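Local coordinates for enoyl-CoA hydratase (Thermus thermophilus, PDB 1WZ8), which probably catalyses the reversible hydration of the double bond of enoyl-CoA thioesters, as a hexameric member of the crotonase family, at residues L22-R27 with R56-R61; G64-A69 with E112-G117; P106-V111 with E201-L206; A129-G134 with G184-A189; H141-V146 with L170-L175. All blocks are in the same frame, centred on the assembly; numbering follows the deposited sequence.

Interaction 1 of 5, residues L22-R27 with R56-R61; sequences LEITFR and RAVLLR
The carbonyl oxygen of Arg61 is gripped from two sources on the facing strand. Phe26 N donates a hydrogen bond to Arg61 O at 3.0 Å, in the plane of the carbonyl. The CA-H of Thr25 adds a close contact, with Thr25 CA 3.1 Å from Arg61 O. The Phe26 ring also leans on this oxygen. Its CG lies between the backbone N and the carbonyl carbon (chi1 56°), and ring atom CD2 comes to 3.4 Å from Arg61 O. An alanine at Phe26 would keep the backbone bond, but would probably open a gap beside the Arg61 carbonyl and leave Phe67 without its edge-to-face partner. The rest is a regular parallel ladder, with Ile24 N bonded to Leu59 O at 2.8 Å. The strands belong to the beta-alpha-beta unit of strand 21-26, helix 36-49 and strand 57-62. On the face toward helix 36-49, Ile24 CB packs on Leu60 CD2 at 3.9 Å. On the other face Glu23 and Leu59 lie side by side, pointing the same way. A water links Glu23 OE2 to Arg61 NH1, which it meets at the guanidinium edge, 2.6 Å away. Tyr196 also bonds Glu23 OE2 and gives Arg61 a cation-pi partner, while Glu112 forms a salt bridge with Arg61. Glu23 and Arg61 are bridged by water rather than bonded directly; their opposite charges would probably still attract.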
# COMPACT_ATOMS: atom_id res chain seq x y z
N LEU A 22 -29.28 1.51 -19.31
CA LEU A 22 -28.71 1.60 -20.64
C LEU A 22 -28.10 0.25 -20.97
O LEU A 22 -27.13 -0.18 -20.35
CB LEU A 22 -27.64 2.69 -20.71
CG LEU A 22 -26.95 2.79 -22.08
CD1 LEU A 22 -27.99 3.07 -23.15
CD2 LEU A 22 -25.91 3.89 -22.05
N GLU A 23 -28.69 -0.42 -21.95
CA GLU A 23 -28.20 -1.73 -22.34
C GLU A 23 -27.27 -1.62 -23.54
O GLU A 23 -27.63 -1.05 -24.56
CB GLU A 23 -29.38 -2.64 -22.71
CG GLU A 23 -28.96 -4.02 -23.13
CD GLU A 23 -30.12 -4.81 -23.70
OE1 GLU A 23 -30.63 -4.43 -24.77
OE2 GLU A 23 -30.51 -5.81 -23.07
N ILE A 24 -26.07 -2.15 -23.39
CA ILE A 24 -25.09 -2.13 -24.47
C ILE A 24 -24.89 -3.56 -24.96
O ILE A 24 -24.39 -4.41 -24.22
CB ILE A 24 -23.73 -1.58 -23.99
CG1 ILE A 24 -23.90 -0.17 -23.43
CG2 ILE A 24 -22.74 -1.55 -25.16
CD1 ILE A 24 -22.58 0.48 -22.99
N THR A 25 -25.29 -3.81 -26.20
CA THR A 25 -25.15 -5.13 -26.81
C THR A 25 -23.99 -5.05 -27.80
O THR A 25 -23.98 -4.19 -28.68
CB THR A 25 -26.43 -5.54 -27.58
OG1 THR A 25 -27.54 -5.62 -26.67
CG2 THR A 25 -26.24 -6.89 -28.25
N PHE A 26 -23.02 -5.94 -27.67
CA PHE A 26 -21.89 -5.92 -28.58
C PHE A 26 -21.90 -7.13 -29.50
O PHE A 26 -22.32 -8.23 -29.11
CB PHE A 26 -20.57 -5.82 -27.81
CG PHE A 26 -20.37 -6.91 -26.80
CD1 PHE A 26 -19.78 -8.11 -27.17
CD2 PHE A 26 -20.73 -6.71 -25.47
CE1 PHE A 26 -19.56 -9.11 -26.22
CE2 PHE A 26 -20.51 -7.70 -24.52
CZ PHE A 26 -19.92 -8.90 -24.89
N ARG A 27 -21.44 -6.91 -30.73
CA ARG A 27 -21.42 -7.96 -31.74
C ARG A 27 -20.02 -8.11 -32.32
O ARG A 27 -19.46 -7.17 -32.86
CB ARG A 27 -22.41 -7.58 -32.85
CG ARG A 27 -22.70 -8.65 -33.88
CD ARG A 27 -23.69 -8.10 -34.90
NE ARG A 27 -24.26 -9.14 -35.75
CZ ARG A 27 -23.56 -9.89 -36.59
NH1 ARG A 27 -22.25 -9.73 -36.69
NH2 ARG A 27 -24.18 -10.81 -37.32
N ARG A 56 -28.68 5.15 -15.07
CA ARG A 56 -28.65 4.81 -13.66
C ARG A 56 -27.97 3.46 -13.47
O ARG A 56 -27.51 3.13 -12.38
CB ARG A 56 -30.07 4.80 -13.07
CG ARG A 56 -30.75 6.18 -13.10
CD ARG A 56 -32.19 6.16 -12.58
NE ARG A 56 -32.28 6.06 -11.13
CZ ARG A 56 -32.16 7.08 -10.28
NH1 ARG A 56 -31.94 8.31 -10.73
NH2 ARG A 56 -32.27 6.87 -8.98
N ALA A 57 -27.90 2.69 -14.56
CA ALA A 57 -27.24 1.39 -14.54
C ALA A 57 -26.96 0.96 -15.98
O ALA A 57 -27.73 1.26 -16.89
CB ALA A 57 -28.12 0.35 -13.85
N VAL A 58 -25.84 0.27 -16.18
CA VAL A 58 -25.46 -0.22 -17.50
C VAL A 58 -25.55 -1.74 -17.52
O VAL A 58 -25.12 -2.41 -16.58
CB VAL A 58 -24.03 0.22 -17.86
CG1 VAL A 58 -23.57 -0.49 -19.13
CG2 VAL A 58 -23.99 1.73 -18.07
N LEU A 59 -26.13 -2.27 -18.59
CA LEU A 59 -26.28 -3.71 -18.74
C LEU A 59 -25.50 -4.13 -19.98
O LEU A 59 -25.75 -3.63 -21.07
CB LEU A 59 -27.76 -4.08 -18.90
CG LEU A 59 -28.08 -5.55 -19.18
CD1 LEU A 59 -27.50 -6.43 -18.08
CD2 LEU A 59 -29.59 -5.74 -19.28
N LEU A 60 -24.56 -5.06 -19.81
CA LEU A 60 -23.75 -5.54 -20.92
C LEU A 60 -24.21 -6.91 -21.37
O LEU A 60 -24.46 -7.79 -20.55
CB LEU A 60 -22.28 -5.61 -20.51
CG LEU A 60 -21.62 -4.29 -20.11
CD1 LEU A 60 -20.21 -4.56 -19.59
CD2 LEU A 60 -21.58 -3.35 -21.32
N ARG A 61 -24.32 -7.09 -22.68
CA ARG A 61 -24.74 -8.37 -23.24
C ARG A 61 -24.14 -8.54 -24.62
O ARG A 61 -23.98 -7.57 -25.36
CB ARG A 61 -26.27 -8.43 -23.35
CG ARG A 61 -26.79 -9.80 -23.77
CD ARG A 61 -28.29 -9.79 -24.07
NE ARG A 61 -28.83 -11.15 -24.15
CZ ARG A 61 -30.11 -11.43 -24.40
NH1 ARG A 61 -30.99 -10.46 -24.59
NH2 ARG A 61 -30.51 -12.70 -24.44
O HOH W 1 -31.03 -7.95 -25.12

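Interaction 2 of 5, residues G64-A69 with E112-G117; sequences GGVFSA and EKVAVG
Lys113 and Glu112 both turn their side chains onto Gly65, but reach different parts of it. The Lys113 chain runs past the carbonyl, with CD 3.4 Å from Gly65 O. It then bends at its last torsion (chi4 59°), and NZ bonds Gly65 O at 2.7 Å. Glu112 lies against the CA side, with OE1 3.6 Å from Gly65 CA. A water accepts weakly from Gly65 N and donates to Glu112 OE1. An alanine at Glu112 would probably leave Arg61 without its salt-bridge mate and Gly65 without this carboxylate and water. Val66 CG2 rests 4.2 Å from Val114 CB. Phe67 puts CB against Val114 O at 3.1 Å, while its ring leads away and reaches Ala115 CB obliquely. Glu112 O takes two N-H groups, from Phe67 across the contact and from Val114, which closes a gamma turn at Lys113. Ser68 N then bonds Val114 O, and Val116 N bonds Ser68 O at 3.0 Å. Gly117 sits at the N-cap position of helix 118-125. A loop carrying Phe-Ser-Ala, set beside the start of helix 118-125, is consistent with the oxyanion-hole region of crotonases, where backbone N-H groups hold the thioester oxygen.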
# COMPACT_ATOMS: atom_id res chain seq x y z
N GLY A 64 -26.42 -12.55 -30.06
CA GLY A 64 -26.50 -13.97 -30.37
C GLY A 64 -26.55 -14.92 -29.19
O GLY A 64 -26.27 -16.11 -29.34
N GLY A 65 -26.89 -14.40 -28.01
CA GLY A 65 -26.96 -15.24 -26.83
C GLY A 65 -25.63 -15.76 -26.31
O GLY A 65 -25.56 -16.84 -25.72
N VAL A 66 -24.57 -15.00 -26.54
CA VAL A 66 -23.24 -15.39 -26.08
C VAL A 66 -22.49 -14.12 -25.72
O VAL A 66 -22.63 -13.11 -26.40
CB VAL A 66 -22.46 -16.17 -27.17
CG1 VAL A 66 -22.24 -15.28 -28.38
CG2 VAL A 66 -21.14 -16.66 -26.61
N PHE A 67 -21.71 -14.17 -24.64
CA PHE A 67 -20.96 -12.98 -24.24
C PHE A 67 -19.77 -12.79 -25.16
O PHE A 67 -19.89 -12.14 -26.20
CB PHE A 67 -20.52 -13.09 -22.78
CG PHE A 67 -20.24 -11.76 -22.13
CD1 PHE A 67 -18.95 -11.40 -21.76
CD2 PHE A 67 -21.28 -10.87 -21.88
CE1 PHE A 67 -18.69 -10.17 -21.16
CE2 PHE A 67 -21.03 -9.63 -21.28
CZ PHE A 67 -19.73 -9.28 -20.92
N SER A 68 -18.61 -13.35 -24.81
CA SER A 68 -17.44 -13.19 -25.68
C SER A 68 -16.31 -14.17 -25.44
O SER A 68 -15.94 -14.45 -24.29
CB SER A 68 -16.89 -11.77 -25.58
OG SER A 68 -15.72 -11.62 -26.38
N ALA A 69 -15.75 -14.69 -26.53
CA ALA A 69 -14.64 -15.63 -26.45
C ALA A 69 -13.31 -14.88 -26.32
O ALA A 69 -12.24 -15.49 -26.25
CB ALA A 69 -14.62 -16.52 -27.71
N GLU A 112 -23.60 -14.90 -20.91
CA GLU A 112 -24.21 -16.07 -21.52
C GLU A 112 -23.21 -16.99 -22.22
O GLU A 112 -22.39 -16.54 -23.01
CB GLU A 112 -25.26 -15.63 -22.54
CG GLU A 112 -26.40 -14.81 -21.97
CD GLU A 112 -27.29 -14.23 -23.05
OE1 GLU A 112 -26.82 -13.36 -23.81
OE2 GLU A 112 -28.46 -14.66 -23.15
N LYS A 113 -23.31 -18.28 -21.91
CA LYS A 113 -22.50 -19.33 -22.52
C LYS A 113 -20.98 -19.30 -22.42
O LYS A 113 -20.37 -20.29 -22.01
CB LYS A 113 -22.87 -19.47 -24.00
CG LYS A 113 -24.32 -19.81 -24.25
CD LYS A 113 -24.57 -20.08 -25.72
CE LYS A 113 -26.05 -20.34 -25.98
NZ LYS A 113 -26.87 -19.17 -25.57
N VAL A 114 -20.36 -18.20 -22.83
CA VAL A 114 -18.91 -18.12 -22.81
C VAL A 114 -18.33 -16.75 -22.45
O VAL A 114 -18.85 -15.72 -22.87
CB VAL A 114 -18.31 -18.53 -24.18
CG1 VAL A 114 -16.80 -18.60 -24.09
CG2 VAL A 114 -18.88 -19.87 -24.64
N ALA A 115 -17.25 -16.77 -21.68
CA ALA A 115 -16.53 -15.57 -21.28
C ALA A 115 -15.08 -16.02 -21.13
O ALA A 115 -14.72 -16.66 -20.15
CB ALA A 115 -17.07 -15.03 -19.95
N VAL A 116 -14.26 -15.68 -22.12
CA VAL A 116 -12.86 -16.06 -22.13
C VAL A 116 -11.98 -14.84 -22.47
O VAL A 116 -12.40 -13.95 -23.20
CB VAL A 116 -12.59 -17.17 -23.19
CG1 VAL A 116 -11.11 -17.53 -23.21
CG2 VAL A 116 -13.45 -18.40 -22.90
N GLY A 117 -10.77 -14.82 -21.92
CA GLY A 117 -9.85 -13.72 -22.18
C GLY A 117 -10.45 -12.36 -21.94
O GLY A 117 -10.96 -12.08 -20.85
O HOH W 2 -27.57 -12.34 -26.27

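Interaction 3 of 5, residues P106-V111 with E201-L206; sequences PVVAAV and EVAERL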
# COMPACT_ATOMS: atom_id res chain seq x y z
N PRO A 106 -23.54 1.71 -11.66
CA PRO A 106 -23.34 0.26 -11.55
C PRO A 106 -23.44 -0.38 -12.92
O PRO A 106 -24.26 0.02 -13.74
CB PRO A 106 -24.48 -0.17 -10.63
CG PRO A 106 -24.69 1.04 -9.76
CD PRO A 106 -24.63 2.16 -10.77
N VAL A 107 -22.58 -1.37 -13.16
CA VAL A 107 -22.55 -2.09 -14.43
C VAL A 107 -22.85 -3.56 -14.17
O VAL A 107 -22.25 -4.17 -13.30
CB VAL A 107 -21.16 -1.96 -15.10
CG1 VAL A 107 -21.13 -2.77 -16.40
CG2 VAL A 107 -20.85 -0.50 -15.37
N VAL A 108 -23.79 -4.10 -14.93
CA VAL A 108 -24.19 -5.50 -14.79
C VAL A 108 -23.86 -6.22 -16.10
O VAL A 108 -24.06 -5.67 -17.18
CB VAL A 108 -25.71 -5.63 -14.54
CG1 VAL A 108 -26.10 -7.10 -14.43
CG2 VAL A 108 -26.10 -4.87 -13.28
N ALA A 109 -23.35 -7.44 -15.99
CA ALA A 109 -23.03 -8.22 -17.18
C ALA A 109 -23.88 -9.48 -17.25
O ALA A 109 -23.95 -10.24 -16.28
CB ALA A 109 -21.55 -8.58 -17.19
N ALA A 110 -24.53 -9.70 -18.38
CA ALA A 110 -25.34 -10.90 -18.58
C ALA A 110 -24.40 -11.84 -19.33
O ALA A 110 -24.35 -11.83 -20.56
CB ALA A 110 -26.57 -10.58 -19.43
N VAL A 111 -23.66 -12.63 -18.57
CA VAL A 111 -22.67 -13.54 -19.15
C VAL A 111 -23.27 -14.86 -19.62
O VAL A 111 -23.42 -15.80 -18.85
CB VAL A 111 -21.55 -13.81 -18.13
CG1 VAL A 111 -20.34 -14.40 -18.82
CG2 VAL A 111 -21.19 -12.50 -17.42
N GLU A 201 -33.16 -7.87 -14.41
CA GLU A 201 -33.85 -7.64 -13.14
C GLU A 201 -32.90 -6.93 -12.16
O GLU A 201 -33.29 -6.00 -11.44
CB GLU A 201 -34.30 -8.97 -12.55
CG GLU A 201 -35.01 -8.85 -11.21
CD GLU A 201 -35.21 -10.20 -10.54
OE1 GLU A 201 -35.80 -11.11 -11.16
OE2 GLU A 201 -34.76 -10.35 -9.38
N VAL A 202 -31.65 -7.39 -12.14
CA VAL A 202 -30.64 -6.81 -11.27
C VAL A 202 -30.39 -5.36 -11.68
O VAL A 202 -30.37 -4.45 -10.85
CB VAL A 202 -29.31 -7.61 -11.35
CG1 VAL A 202 -28.23 -6.90 -10.55
CG2 VAL A 202 -29.52 -9.02 -10.80
N ALA A 203 -30.21 -5.15 -12.98
CA ALA A 203 -29.96 -3.81 -13.50
C ALA A 203 -31.12 -2.87 -13.17
O ALA A 203 -30.90 -1.73 -12.75
CB ALA A 203 -29.74 -3.85 -15.00
N GLU A 204 -32.34 -3.35 -13.35
CA GLU A 204 -33.50 -2.52 -13.06
C GLU A 204 -33.51 -2.13 -11.58
O GLU A 204 -33.75 -0.96 -11.26
CB GLU A 204 -34.80 -3.25 -13.42
CG GLU A 204 -36.04 -2.39 -13.25
CD GLU A 204 -37.28 -3.02 -13.86
OE1 GLU A 204 -38.35 -2.37 -13.84
OE2 GLU A 204 -37.19 -4.16 -14.35
N ARG A 205 -33.25 -3.10 -10.70
CA ARG A 205 -33.22 -2.84 -9.26
C ARG A 205 -32.19 -1.77 -8.93
O ARG A 205 -32.43 -0.91 -8.08
CB ARG A 205 -32.89 -4.11 -8.48
CG ARG A 205 -34.05 -5.09 -8.30
CD ARG A 205 -33.63 -6.29 -7.45
NE ARG A 205 -33.30 -5.91 -6.07
CZ ARG A 205 -32.70 -6.73 -5.20
NH1 ARG A 205 -32.37 -7.96 -5.56
NH2 ARG A 205 -32.43 -6.31 -3.98
N LEU A 206 -31.04 -1.84 -9.58
CA LEU A 206 -29.99 -0.86 -9.35
C LEU A 206 -30.44 0.52 -9.83
O LEU A 206 -30.16 1.53 -9.19
CB LEU A 206 -28.71 -1.27 -10.09
CG LEU A 206 -28.00 -2.49 -9.50
CD1 LEU A 206 -26.99 -3.03 -10.50
CD2 LEU A 206 -27.31 -2.09 -8.20
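Val108 CG2 is pressed against Leu206 CD1 at 3.5 Å, tighter than usual for two methyl groups. The same Val108 methyl meets two more helix residues. Val202 CG1 lies 4.0 Å from Val108 CG2, and Ala203 CA is equally close to it. With CG1 of Val108 anti to the backbone N (chi1 179°), CG2 stands anti to the carbonyl carbon, which sets this methyl among the helix side chains. Leu206 serves a second partner as well. Its CD1 sits 3.8 Å from Pro106 CB, and its CD2 also comes near that carbon. No hydrogen bond crosses this contact; every meeting is apolar and buried. Helix 195-207 here packs on one face of the central sheet of the crotonase fold. The short segments run almost antiparallel, at 170°, with their axes 8.6 Å apart at closest approach. Val108 and Pro106 point toward the helix, and Val107 points away from it. One turn earlier on the helix, Ala199 continues the packing along the strand on Val108 and Ala110. The strand itself is held in place by backbone bonds from Val108 to Val58 and Leu60. Outside the helix comes the second subunit. Leu171 of that subunit packs on Val202 and Leu206, and its Glu173 forms a salt bridge with Arg205 NH1.

Interaction 4 of 5, residues A129-G134 with G184-A189; sequences AVVGKG and GLVALA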
# COMPACT_ATOMS: atom_id res chain seq x y z
N ALA A 129 -22.03 -9.67 -12.07
CA ALA A 129 -22.10 -10.54 -13.23
C ALA A 129 -23.08 -11.66 -12.91
O ALA A 129 -23.03 -12.24 -11.83
CB ALA A 129 -20.73 -11.13 -13.55
N VAL A 130 -23.97 -11.92 -13.85
CA VAL A 130 -24.93 -13.00 -13.70
C VAL A 130 -24.53 -14.02 -14.75
O VAL A 130 -24.47 -13.69 -15.93
CB VAL A 130 -26.38 -12.53 -13.99
CG1 VAL A 130 -27.35 -13.70 -13.83
CG2 VAL A 130 -26.76 -11.40 -13.05
N VAL A 131 -24.22 -15.24 -14.31
CA VAL A 131 -23.82 -16.27 -15.25
C VAL A 131 -24.81 -17.42 -15.24
O VAL A 131 -25.67 -17.51 -14.35
CB VAL A 131 -22.42 -16.85 -14.93
CG1 VAL A 131 -21.40 -15.73 -14.86
CG2 VAL A 131 -22.45 -17.62 -13.61
N GLY A 132 -24.68 -18.29 -16.23
CA GLY A 132 -25.54 -19.46 -16.29
C GLY A 132 -24.80 -20.57 -15.56
O GLY A 132 -23.58 -20.55 -15.48
N LYS A 133 -25.54 -21.53 -15.01
CA LYS A 133 -24.89 -22.63 -14.31
C LYS A 133 -23.90 -23.34 -15.23
O LYS A 133 -22.85 -23.82 -14.78
CB LYS A 133 -25.94 -23.63 -13.83
CG LYS A 133 -26.88 -23.05 -12.79
CD LYS A 133 -27.81 -24.10 -12.22
CE LYS A 133 -28.70 -23.50 -11.15
NZ LYS A 133 -27.87 -22.82 -10.11
N GLY A 134 -24.22 -23.37 -16.53
CA GLY A 134 -23.35 -24.03 -17.49
C GLY A 134 -22.42 -23.14 -18.29
O GLY A 134 -21.73 -23.61 -19.19
N GLY A 184 -16.99 -17.54 -5.54
CA GLY A 184 -17.11 -16.12 -5.27
C GLY A 184 -16.61 -15.25 -6.41
O GLY A 184 -16.45 -14.03 -6.26
N LEU A 185 -16.36 -15.86 -7.57
CA LEU A 185 -15.88 -15.11 -8.73
C LEU A 185 -16.99 -14.21 -9.28
O LEU A 185 -16.73 -13.11 -9.76
CB LEU A 185 -15.42 -16.06 -9.83
CG LEU A 185 -14.73 -15.39 -11.03
CD1 LEU A 185 -13.33 -14.96 -10.62
CD2 LEU A 185 -14.67 -16.36 -12.20
N VAL A 186 -18.23 -14.70 -9.22
CA VAL A 186 -19.38 -13.95 -9.70
C VAL A 186 -20.49 -14.00 -8.66
O VAL A 186 -20.50 -14.89 -7.80
CB VAL A 186 -19.92 -14.52 -11.03
CG1 VAL A 186 -18.85 -14.42 -12.11
CG2 VAL A 186 -20.35 -15.98 -10.85
N ALA A 187 -21.43 -13.07 -8.75
CA ALA A 187 -22.52 -12.98 -7.77
C ALA A 187 -23.62 -14.03 -7.87
O ALA A 187 -24.04 -14.59 -6.85
CB ALA A 187 -23.15 -11.59 -7.83
N LEU A 188 -24.09 -14.29 -9.08
CA LEU A 188 -25.18 -15.24 -9.26
C LEU A 188 -24.98 -16.18 -10.43
O LEU A 188 -24.38 -15.81 -11.44
CB LEU A 188 -26.49 -14.49 -9.48
CG LEU A 188 -27.02 -13.54 -8.41
CD1 LEU A 188 -28.10 -12.67 -9.04
CD2 LEU A 188 -27.56 -14.32 -7.21
N ALA A 189 -25.49 -17.39 -10.27
CA ALA A 189 -25.44 -18.40 -11.32
C ALA A 189 -26.87 -18.93 -11.39
O ALA A 189 -27.35 -19.51 -10.43
CB ALA A 189 -24.49 -19.53 -10.94
O HOH W 3 -20.65 -10.60 -9.70
O HOH W 4 -29.51 -20.54 -9.57
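Strand 128-132 and the start of strand 188-190 run parallel, with Val131 N giving a nearly straight hydrogen bond (179°) to Leu188 O at 2.9 Å. The side chains that carry the contact are Val131 and Val186, which reach toward each other tip to tip. Each has CG1 anti to its carbonyl carbon (chi1 -55° in Val131 and -62° in Val186). Their CG2 methyls meet at 3.8 Å and their CG1 methyls at 4.0 Å. Val186 CG1 also touches Ala129 CB at 4.1 Å. Ala189 CB closes the other end, 3.9 Å from Val131 CG2. Ala189 CA also approaches Val131 O at 3.2 Å, as a CA-H contact. Before the Val131 bond no direct backbone bond joins the segments; a water accepts from both Ala129 N and Ala187 N. Val130 and Leu188 pair on the opposite face of the sheet, where helix 195-207 lies. Beyond the strand, Lys133 NZ makes a weak bond to Ala189 O, and a water joins the same two atoms. In the second subunit, Tyr167 packs on Ala187 and Leu188, and Lys164 bonds Ala187 O. Strand 188-190 is one of the two outermost strands of this sheet within the chain. Its hold on strand 128-132 here mixes one strong direct bond, a water bridge and methyl groups meeting tip to tip. The direct lysine bond is weak and is supplemented by water.

Interaction 5 of 5, residues H141-V146 with L170-L175; sequences HLRLGV and LLNEPL
In both Asn172 and Arg143, CG stands anti to the backbone N (chi1 -151° in Asn172, 172° in Arg143), which sets the start of each side chain where they cross. Asn172 is the first residue to leave the helical conformation after helix 162-171; it has positive phi, and its side chain starts out toward helix 141-144. Its OD1 accepts a weak hydrogen bond from Arg143 N at 3.4 Å. ND2 lies against the aliphatic base of Arg143, 3.3 Å from Arg143 CB. The Arg143 chain bends at its third torsion, and NE stands 3.6 Å from Asn172 ND2 without bonding to it. The two side chains cross at about a right angle. Leu142 turns toward the same chain end, with CG 3.9 Å from Leu170 O. Leu214 of the third subunit packs on Leu142, and Thr217 of that subunit on Leu170. Helix 141-144 ends in a Schellman motif at Gly145. Val146 N bonds His141 O, and Gly145 N bonds Leu142 O weakly at 3.3 Å. His141 turns its ring away from Asn172. ND1 bonds Asp139, and NE2 bonds a methylpentanediol molecule that probably comes from the crystallisation liquor but may mark a pocket. Between helix 141-144 and the end of helix 162-171 the direct polar link is weak. The contact therefore probably relies largely on packing of Asn172 against Arg143 and of Leu142 against Leu170 O.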
# COMPACT_ATOMS: atom_id res chain seq x y z
N HIS A 141 -5.20 -17.46 -21.21
CA HIS A 141 -3.93 -16.91 -21.72
C HIS A 141 -2.77 -17.94 -21.74
O HIS A 141 -2.00 -18.02 -22.68
CB HIS A 141 -3.55 -15.71 -20.86
CG HIS A 141 -4.47 -14.56 -21.17
ND1 HIS A 141 -5.52 -14.21 -20.38
CD2 HIS A 141 -4.43 -13.67 -22.25
CE1 HIS A 141 -6.09 -13.15 -20.98
NE2 HIS A 141 -5.46 -12.80 -22.10
N LEU A 142 -2.64 -18.74 -20.69
CA LEU A 142 -1.56 -19.72 -20.63
C LEU A 142 -1.65 -20.71 -21.78
O LEU A 142 -0.64 -21.23 -22.25
CB LEU A 142 -1.59 -20.46 -19.28
CG LEU A 142 -0.93 -19.72 -18.11
CD1 LEU A 142 0.56 -19.55 -18.38
CD2 LEU A 142 -1.58 -18.36 -17.90
N ARG A 143 -2.87 -20.97 -22.24
CA ARG A 143 -3.10 -21.88 -23.35
C ARG A 143 -2.58 -21.23 -24.63
O ARG A 143 -2.06 -21.90 -25.52
CB ARG A 143 -4.60 -22.17 -23.49
CG ARG A 143 -5.00 -22.96 -24.73
CD ARG A 143 -6.44 -22.61 -25.09
NE ARG A 143 -7.44 -23.51 -24.54
CZ ARG A 143 -8.75 -23.30 -24.62
NH1 ARG A 143 -9.23 -22.22 -25.23
NH2 ARG A 143 -9.61 -24.21 -24.16
N LEU A 144 -2.73 -19.91 -24.71
CA LEU A 144 -2.28 -19.14 -25.88
C LEU A 144 -0.77 -18.96 -25.87
O LEU A 144 -0.16 -18.72 -26.91
CB LEU A 144 -2.96 -17.76 -25.90
CG LEU A 144 -2.56 -16.79 -27.02
CD1 LEU A 144 -2.94 -17.39 -28.37
CD2 LEU A 144 -3.26 -15.45 -26.82
N GLY A 145 -0.17 -19.07 -24.68
CA GLY A 145 1.27 -18.93 -24.58
C GLY A 145 1.77 -17.61 -24.00
O GLY A 145 2.95 -17.30 -24.11
N VAL A 146 0.88 -16.84 -23.39
CA VAL A 146 1.27 -15.57 -22.79
C VAL A 146 0.73 -15.48 -21.37
O VAL A 146 -0.16 -16.23 -20.98
CB VAL A 146 0.75 -14.35 -23.60
CG1 VAL A 146 1.38 -14.33 -24.99
CG2 VAL A 146 -0.77 -14.41 -23.72
N LEU A 170 -3.03 -20.62 -13.76
CA LEU A 170 -1.80 -21.28 -14.19
C LEU A 170 -2.02 -22.57 -14.98
O LEU A 170 -1.23 -22.91 -15.85
CB LEU A 170 -0.91 -21.59 -12.98
CG LEU A 170 -0.35 -20.43 -12.15
CD1 LEU A 170 0.49 -20.99 -11.02
CD2 LEU A 170 0.50 -19.51 -13.03
N LEU A 171 -3.11 -23.28 -14.68
CA LEU A 171 -3.41 -24.54 -15.36
C LEU A 171 -4.39 -24.39 -16.51
O LEU A 171 -4.63 -25.34 -17.26
CB LEU A 171 -3.96 -25.56 -14.36
CG LEU A 171 -2.95 -26.18 -13.39
CD1 LEU A 171 -3.67 -27.03 -12.37
CD2 LEU A 171 -1.95 -27.02 -14.18
N ASN A 172 -4.95 -23.20 -16.65
CA ASN A 172 -5.90 -22.95 -17.71
C ASN A 172 -7.12 -23.84 -17.51
O ASN A 172 -7.71 -24.34 -18.47
CB ASN A 172 -5.25 -23.23 -19.06
CG ASN A 172 -5.82 -22.39 -20.16
OD1 ASN A 172 -5.56 -21.19 -20.25
ND2 ASN A 172 -6.62 -23.01 -21.02
N GLU A 173 -7.49 -24.06 -16.25
CA GLU A 173 -8.64 -24.88 -15.92
C GLU A 173 -9.93 -24.06 -15.97
O GLU A 173 -10.08 -23.08 -15.25
CB GLU A 173 -8.49 -25.47 -14.52
CG GLU A 173 -7.86 -26.85 -14.50
CD GLU A 173 -8.71 -27.87 -15.23
OE1 GLU A 173 -9.82 -28.19 -14.74
OE2 GLU A 173 -8.28 -28.35 -16.30
N PRO A 174 -10.87 -24.46 -16.84
CA PRO A 174 -12.13 -23.72 -16.94
C PRO A 174 -13.01 -23.88 -15.70
O PRO A 174 -12.84 -24.80 -14.91
CB PRO A 174 -12.78 -24.33 -18.19
CG PRO A 174 -12.32 -25.75 -18.12
CD PRO A 174 -10.85 -25.61 -17.77
N LEU A 175 -13.94 -22.95 -15.55
CA LEU A 175 -14.89 -22.98 -14.45
C LEU A 175 -16.28 -22.92 -15.06
O LEU A 175 -16.48 -22.27 -16.09
CB LEU A 175 -14.72 -21.76 -13.54
CG LEU A 175 -13.67 -21.78 -12.43
CD1 LEU A 175 -13.42 -20.35 -11.99
CD2 LEU A 175 -14.13 -22.63 -11.25

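How the interactions relate
Interactions 1, 3 and 4 follow one another across the central sheet. Val58 O and Val108 N are 2.7 Å apart, probably hydrogen-bonded, and so probably are Val111 N and Val130 O at 3.0 Å. Interaction 2 continues from the same strand ends. The Arg61 NE to Glu112 OE1 salt bridge, 3.0 Å, ties it to interaction 1, and Phe67 CD2 lies 3.5 Å from Ala110 O of interaction 3. Interactions 1 and 5 stand apart, with centres about 28 Å from each other. Gly117 CA, 4.0 Å from His141 CE1, joins interactions 2 and 5 near the bound methylpentanediol, probably close to the active site. Arg205 of interaction 3 forms a salt bridge with Glu173 of a neighbouring subunit, a residue of interaction 5 in that copy.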